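Local coordinates for monothiol glutaredoxin-S14, chloroplastic (Arabidopsis thaliana, PDB 3IPZ), which binds a labile iron-sulfur cluster together with a BolA protein and may donate such clusters to proteins that require them, at residues G34-L46 against C87-Q100. Residues are numbered along the deposited sequence; the frame is centred on the assembly and turned at random.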
loop_
_atom_site.group_PDB
_atom_site.type_symbol
_atom_site.label_atom_id
_atom_site.label_comp_id
_atom_site.label_asym_id
_atom_site.label_seq_id
_atom_site.Cartn_x
_atom_site.Cartn_y
_atom_site.Cartn_z
ATOM N N GLY A 34 -12.250 8.545 0.283
ATOM C CA GLY A 34 -12.537 8.154 -1.084
ATOM C C GLY A 34 -11.324 7.593 -1.806
ATOM O O GLY A 34 -11.439 6.610 -2.535
ATOM N N PHE A 35 -10.162 8.210 -1.601
ATOM C CA PHE A 35 -8.931 7.760 -2.240
ATOM C C PHE A 35 -8.571 6.347 -1.783
ATOM O O PHE A 35 -8.169 5.500 -2.593
ATOM C CB PHE A 35 -7.806 8.752 -1.924
ATOM C CG PHE A 35 -8.155 10.182 -2.275
ATOM C CD1 PHE A 35 -7.715 11.239 -1.483
ATOM C CD2 PHE A 35 -8.947 10.464 -3.390
ATOM C CE1 PHE A 35 -8.061 12.569 -1.793
ATOM C CE2 PHE A 35 -9.298 11.783 -3.710
ATOM C CZ PHE A 35 -8.855 12.837 -2.908
ATOM N N SER A 36 -8.712 6.086 -0.485
ATOM C CA SER A 36 -8.440 4.754 0.035
ATOM C C SER A 36 -9.460 3.767 -0.541
ATOM O O SER A 36 -9.121 2.632 -0.890
ATOM C CB SER A 36 -8.518 4.740 1.565
ATOM O OG SER A 36 -7.353 5.308 2.150
ATOM N N ASN A 37 -10.711 4.205 -0.662
ATOM C CA ASN A 37 -11.756 3.337 -1.187
ATOM C C ASN A 37 -11.502 2.905 -2.636
ATOM O O ASN A 37 -11.713 1.744 -2.994
ATOM C CB ASN A 37 -13.115 4.026 -1.099
ATOM C CG ASN A 37 -14.230 3.163 -1.669
ATOM O OD1 ASN A 37 -14.509 2.070 -1.164
ATOM N ND2 ASN A 37 -14.860 3.641 -2.739
ATOM N N THR A 38 -11.054 3.842 -3.465
ATOM C CA THR A 38 -10.779 3.540 -4.863
ATOM C C THR A 38 -9.767 2.400 -5.000
ATOM O O THR A 38 -9.978 1.468 -5.773
ATOM C CB THR A 38 -10.223 4.773 -5.609
ATOM O OG1 THR A 38 -11.153 5.858 -5.510
ATOM C CG2 THR A 38 -9.994 4.440 -7.082
ATOM N N VAL A 39 -8.669 2.469 -4.252
ATOM C CA VAL A 39 -7.659 1.421 -4.342
ATOM C C VAL A 39 -8.223 0.071 -3.880
ATOM O O VAL A 39 -7.996 -0.951 -4.534
ATOM C CB VAL A 39 -6.380 1.797 -3.540
ATOM C CG1 VAL A 39 -5.355 0.685 -3.625
ATOM C CG2 VAL A 39 -5.769 3.073 -4.110
ATOM N N VAL A 40 -8.964 0.059 -2.774
ATOM C CA VAL A 40 -9.552 -1.185 -2.295
ATOM C C VAL A 40 -10.437 -1.780 -3.395
ATOM O O VAL A 40 -10.330 -2.974 -3.723
ATOM C CB VAL A 40 -10.419 -0.971 -1.017
ATOM C CG1 VAL A 40 -11.298 -2.195 -0.772
ATOM C CG2 VAL A 40 -9.523 -0.733 0.203
ATOM N N GLN A 41 -11.310 -0.955 -3.969
ATOM C CA GLN A 41 -12.189 -1.444 -5.031
ATOM C C GLN A 41 -11.378 -1.969 -6.217
ATOM O O GLN A 41 -11.742 -2.978 -6.824
ATOM C CB GLN A 41 -13.161 -0.350 -5.487
ATOM C CG GLN A 41 -14.134 0.125 -4.401
ATOM C CD GLN A 41 -14.710 -1.024 -3.567
ATOM O OE1 GLN A 41 -15.297 -1.969 -4.102
ATOM N NE2 GLN A 41 -14.548 -0.937 -2.246
ATOM N N ILE A 42 -10.281 -1.289 -6.544
ATOM C CA ILE A 42 -9.426 -1.739 -7.639
ATOM C C ILE A 42 -8.965 -3.153 -7.283
ATOM O O ILE A 42 -9.110 -4.085 -8.075
ATOM C CB ILE A 42 -8.136 -0.870 -7.799
ATOM C CG1 ILE A 42 -8.475 0.569 -8.149
ATOM C CG2 ILE A 42 -7.253 -1.444 -8.876
ATOM C CD1 ILE A 42 -9.316 0.820 -9.434
ATOM N N LEU A 43 -8.406 -3.298 -6.082
ATOM C CA LEU A 43 -7.889 -4.586 -5.624
ATOM C C LEU A 43 -8.948 -5.672 -5.516
ATOM O O LEU A 43 -8.661 -6.841 -5.764
ATOM C CB LEU A 43 -7.163 -4.432 -4.280
ATOM C CG LEU A 43 -5.897 -3.570 -4.278
ATOM C CD1 LEU A 43 -5.321 -3.543 -2.887
ATOM C CD2 LEU A 43 -4.869 -4.116 -5.268
ATOM N N LYS A 44 -10.164 -5.300 -5.135
ATOM C CA LYS A 44 -11.235 -6.286 -5.043
ATOM C C LYS A 44 -11.662 -6.719 -6.454
ATOM O O LYS A 44 -11.980 -7.885 -6.682
ATOM C CB LYS A 44 -12.433 -5.721 -4.274
ATOM C CG LYS A 44 -12.219 -5.618 -2.762
ATOM C CD LYS A 44 -13.521 -5.292 -2.028
ATOM C CE LYS A 44 -13.323 -5.270 -0.514
ATOM N NZ LYS A 44 -14.595 -5.071 0.240
ATOM N N ASN A 45 -11.652 -5.774 -7.391
ATOM C CA ASN A 45 -12.013 -6.035 -8.778
ATOM C C ASN A 45 -11.097 -7.101 -9.395
ATOM O O ASN A 45 -11.559 -8.012 -10.096
ATOM C CB ASN A 45 -11.898 -4.737 -9.586
ATOM C CG ASN A 45 -12.103 -4.951 -11.085
ATOM O OD1 ASN A 45 -13.233 -4.954 -11.574
ATOM N ND2 ASN A 45 -11.006 -5.141 -11.817
ATOM N N LEU A 46 -9.799 -6.985 -9.121
ATOM C CA LEU A 46 -8.798 -7.907 -9.662
ATOM C C LEU A 46 -8.704 -9.238 -8.935
ATOM O O LEU A 46 -7.958 -10.122 -9.355
ATOM C CB LEU A 46 -7.414 -7.250 -9.664
ATOM C CG LEU A 46 -7.285 -5.903 -10.386
ATOM C CD1 LEU A 46 -5.844 -5.435 -10.315
ATOM C CD2 LEU A 46 -7.726 -6.030 -11.835
ATOM N N CYS A 87 -2.585 6.818 -4.787
ATOM C CA CYS A 87 -3.829 6.690 -5.537
ATOM C C CYS A 87 -3.723 6.906 -7.058
ATOM O O CYS A 87 -4.055 5.999 -7.833
ATOM C CB CYS A 87 -4.888 7.641 -4.967
ATOM S SG CYS A 87 -6.578 7.254 -5.539
ATOM N N ASP A 88 -3.264 8.089 -7.479
ATOM C CA ASP A 88 -3.162 8.423 -8.902
ATOM C C ASP A 88 -2.377 7.411 -9.722
ATOM O O ASP A 88 -2.803 7.008 -10.800
ATOM C CB ASP A 88 -2.546 9.810 -9.105
ATOM C CG ASP A 88 -3.425 10.922 -8.582
ATOM O OD1 ASP A 88 -4.636 10.914 -8.887
ATOM O OD2 ASP A 88 -2.906 11.811 -7.876
ATOM N N ILE A 89 -1.228 7.004 -9.214
ATOM C CA ILE A 89 -0.409 6.042 -9.919
ATOM C C ILE A 89 -1.038 4.639 -9.964
ATOM O O ILE A 89 -0.903 3.929 -10.963
ATOM C CB ILE A 89 1.005 6.013 -9.304
ATOM C CG1 ILE A 89 1.760 7.249 -9.793
ATOM C CG2 ILE A 89 1.744 4.731 -9.677
ATOM C CD1 ILE A 89 3.040 7.569 -9.022
ATOM N N THR A 90 -1.746 4.257 -8.901
ATOM C CA THR A 90 -2.395 2.948 -8.848
ATOM C C THR A 90 -3.590 2.898 -9.797
ATOM O O THR A 90 -3.845 1.879 -10.442
ATOM C CB THR A 90 -2.899 2.605 -7.421
ATOM O OG1 THR A 90 -1.800 2.614 -6.505
ATOM C CG2 THR A 90 -3.550 1.221 -7.410
ATOM N N LEU A 91 -4.319 4.006 -9.880
ATOM C CA LEU A 91 -5.484 4.086 -10.749
ATOM C C LEU A 91 -5.038 3.988 -12.203
ATOM O O LEU A 91 -5.629 3.262 -13.002
ATOM C CB LEU A 91 -6.212 5.412 -10.530
ATOM C CG LEU A 91 -7.734 5.453 -10.708
ATOM C CD1 LEU A 91 -8.108 6.833 -11.223
ATOM C CD2 LEU A 91 -8.220 4.397 -11.692
ATOM N N GLU A 92 -3.983 4.723 -12.539
ATOM C CA GLU A 92 -3.461 4.725 -13.897
ATOM C C GLU A 92 -2.921 3.355 -14.305
ATOM O O GLU A 92 -3.204 2.873 -15.398
ATOM C CB GLU A 92 -2.361 5.783 -14.022
ATOM C CG GLU A 92 -1.678 5.851 -15.382
ATOM C CD GLU A 92 -2.590 6.338 -16.496
ATOM O OE1 GLU A 92 -3.668 6.898 -16.200
ATOM O OE2 GLU A 92 -2.207 6.171 -17.674
ATOM N N ALA A 93 -2.141 2.732 -13.430
ATOM C CA ALA A 93 -1.574 1.428 -13.723
ATOM C C ALA A 93 -2.699 0.412 -13.854
ATOM O O ALA A 93 -2.530 -0.648 -14.455
ATOM C CB ALA A 93 -0.618 1.013 -12.629
ATOM N N PHE A 94 -3.849 0.740 -13.272
ATOM C CA PHE A 94 -5.008 -0.135 -13.355
ATOM C C PHE A 94 -5.607 -0.036 -14.761
ATOM O O PHE A 94 -5.831 -1.050 -15.420
ATOM C CB PHE A 94 -6.053 0.268 -12.320
ATOM C CG PHE A 94 -7.343 -0.482 -12.450
ATOM C CD1 PHE A 94 -7.367 -1.868 -12.347
ATOM C CD2 PHE A 94 -8.534 0.194 -12.678
ATOM C CE1 PHE A 94 -8.567 -2.573 -12.468
ATOM C CE2 PHE A 94 -9.743 -0.501 -12.803
ATOM C CZ PHE A 94 -9.757 -1.886 -12.697
ATOM N N LYS A 95 -5.867 1.191 -15.208
ATOM C CA LYS A 95 -6.418 1.441 -16.540
ATOM C C LYS A 95 -5.474 0.904 -17.610
ATOM O O LYS A 95 -5.887 0.380 -18.642
ATOM C CB LYS A 95 -6.585 2.942 -16.774
ATOM C CG LYS A 95 -7.557 3.641 -15.843
ATOM C CD LYS A 95 -7.573 5.135 -16.147
ATOM C CE LYS A 95 -8.461 5.913 -15.183
ATOM N NZ LYS A 95 -8.284 7.387 -15.363
ATOM N N THR A 96 -4.192 1.038 -17.333
ATOM C CA THR A 96 -3.135 0.630 -18.231
ATOM C C THR A 96 -2.866 -0.873 -18.303
ATOM O O THR A 96 -2.419 -1.381 -19.337
ATOM C CB THR A 96 -1.867 1.380 -17.815
ATOM O OG1 THR A 96 -1.575 2.386 -18.789
ATOM C CG2 THR A 96 -0.710 0.451 -17.619
ATOM N N GLY A 97 -3.131 -1.582 -17.209
ATOM C CA GLY A 97 -2.876 -3.012 -17.175
ATOM C C GLY A 97 -1.556 -3.314 -16.478
ATOM O O GLY A 97 -1.253 -4.476 -16.172
ATOM N N GLU A 98 -0.767 -2.264 -16.229
ATOM C CA GLU A 98 0.530 -2.385 -15.546
ATOM C C GLU A 98 0.369 -2.879 -14.090
ATOM O O GLU A 98 1.222 -3.589 -13.558
ATOM C CB GLU A 98 1.241 -1.032 -15.558
ATOM C CG GLU A 98 2.598 -1.010 -14.861
ATOM C CD GLU A 98 3.200 0.393 -14.791
ATOM O OE1 GLU A 98 3.192 1.093 -15.828
ATOM O OE2 GLU A 98 3.687 0.792 -13.710
ATOM N N LEU A 99 -0.729 -2.492 -13.456
ATOM C CA LEU A 99 -1.013 -2.907 -12.091
ATOM C C LEU A 99 -1.123 -4.439 -12.065
ATOM O O LEU A 99 -0.520 -5.105 -11.230
ATOM C CB LEU A 99 -2.341 -2.294 -11.629
ATOM C CG LEU A 99 -2.562 -2.045 -10.132
ATOM C CD1 LEU A 99 -4.036 -2.130 -9.862
ATOM C CD2 LEU A 99 -1.818 -3.041 -9.277
ATOM N N GLN A 100 -1.898 -4.990 -12.992
ATOM C CA GLN A 100 -2.088 -6.432 -13.073
ATOM C C GLN A 100 -0.776 -7.153 -13.352
ATOM O O GLN A 100 -0.470 -8.174 -12.728
ATOM C CB GLN A 100 -3.124 -6.769 -14.143
ATOM C CG GLN A 100 -4.499 -6.191 -13.845
ATOM C CD GLN A 100 -4.687 -4.741 -14.310
ATOM O OE1 GLN A 100 -3.768 -3.915 -14.258
ATOM N NE2 GLN A 100 -5.899 -4.429 -14.749
#
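Phe35 meets Cys87 where the two helices begin: the sulfur SG of Cys87 lies 3.8 Å from the carbonyl O of Phe35 and also touches its CB, a van der Waals contact beside the active site. Phe35 probably belongs to the [2Fe-2S] site, and Cys87 probably helps to bind glutathione, as in related glutaredoxins. One turn on, Thr38 sets its methyl CG2 loosely against CG of Leu91, while Val39 reaches with CG1 to the methyl CG2 of Thr90, 4.2 Å away, and with CG2 to the backbone of Cys87.

Ile42 makes the main approach. With CG1 anti to the carbonyl carbon (chi1 -63°), its two branches spread over Phe94: CD1 sits above one face of the ring, 3.8 Å from the centroid and displaced toward the rim, in a CH-pi contact, and CG2 comes within 3.5 Å of CD1 of Phe94. The same CG2 presses on CD1 of Leu99, 3.4 Å away. Asn45 arrives at the edge of the ring, its amide plane turned 85° from it and ND2 3.6 Å from Phe94 CZ. Leu46 also takes the edge, CD2 lying in the ring plane 3.6 Å from CE1 of Phe94, while its CD1 packs on Leu99. Cutting Phe94 back to an alanine is likely to open a gap between Ile42, Asn45 and Leu46 and to leave the Ile42 methyl without its aromatic face.

The axes of helices 34-45 and 87-96 come within 10.0 Å of each other and run in roughly the same direction, 29° apart, on one face of the sheet of this glutaredoxin domain, a thioredoxin fold. Val39 and Val40 rest on Leu22 of inner strand 20-24, Leu43 and Thr90 on Leu77, and Leu99, after the break at Gly97, on Ile79 of strand 76-79.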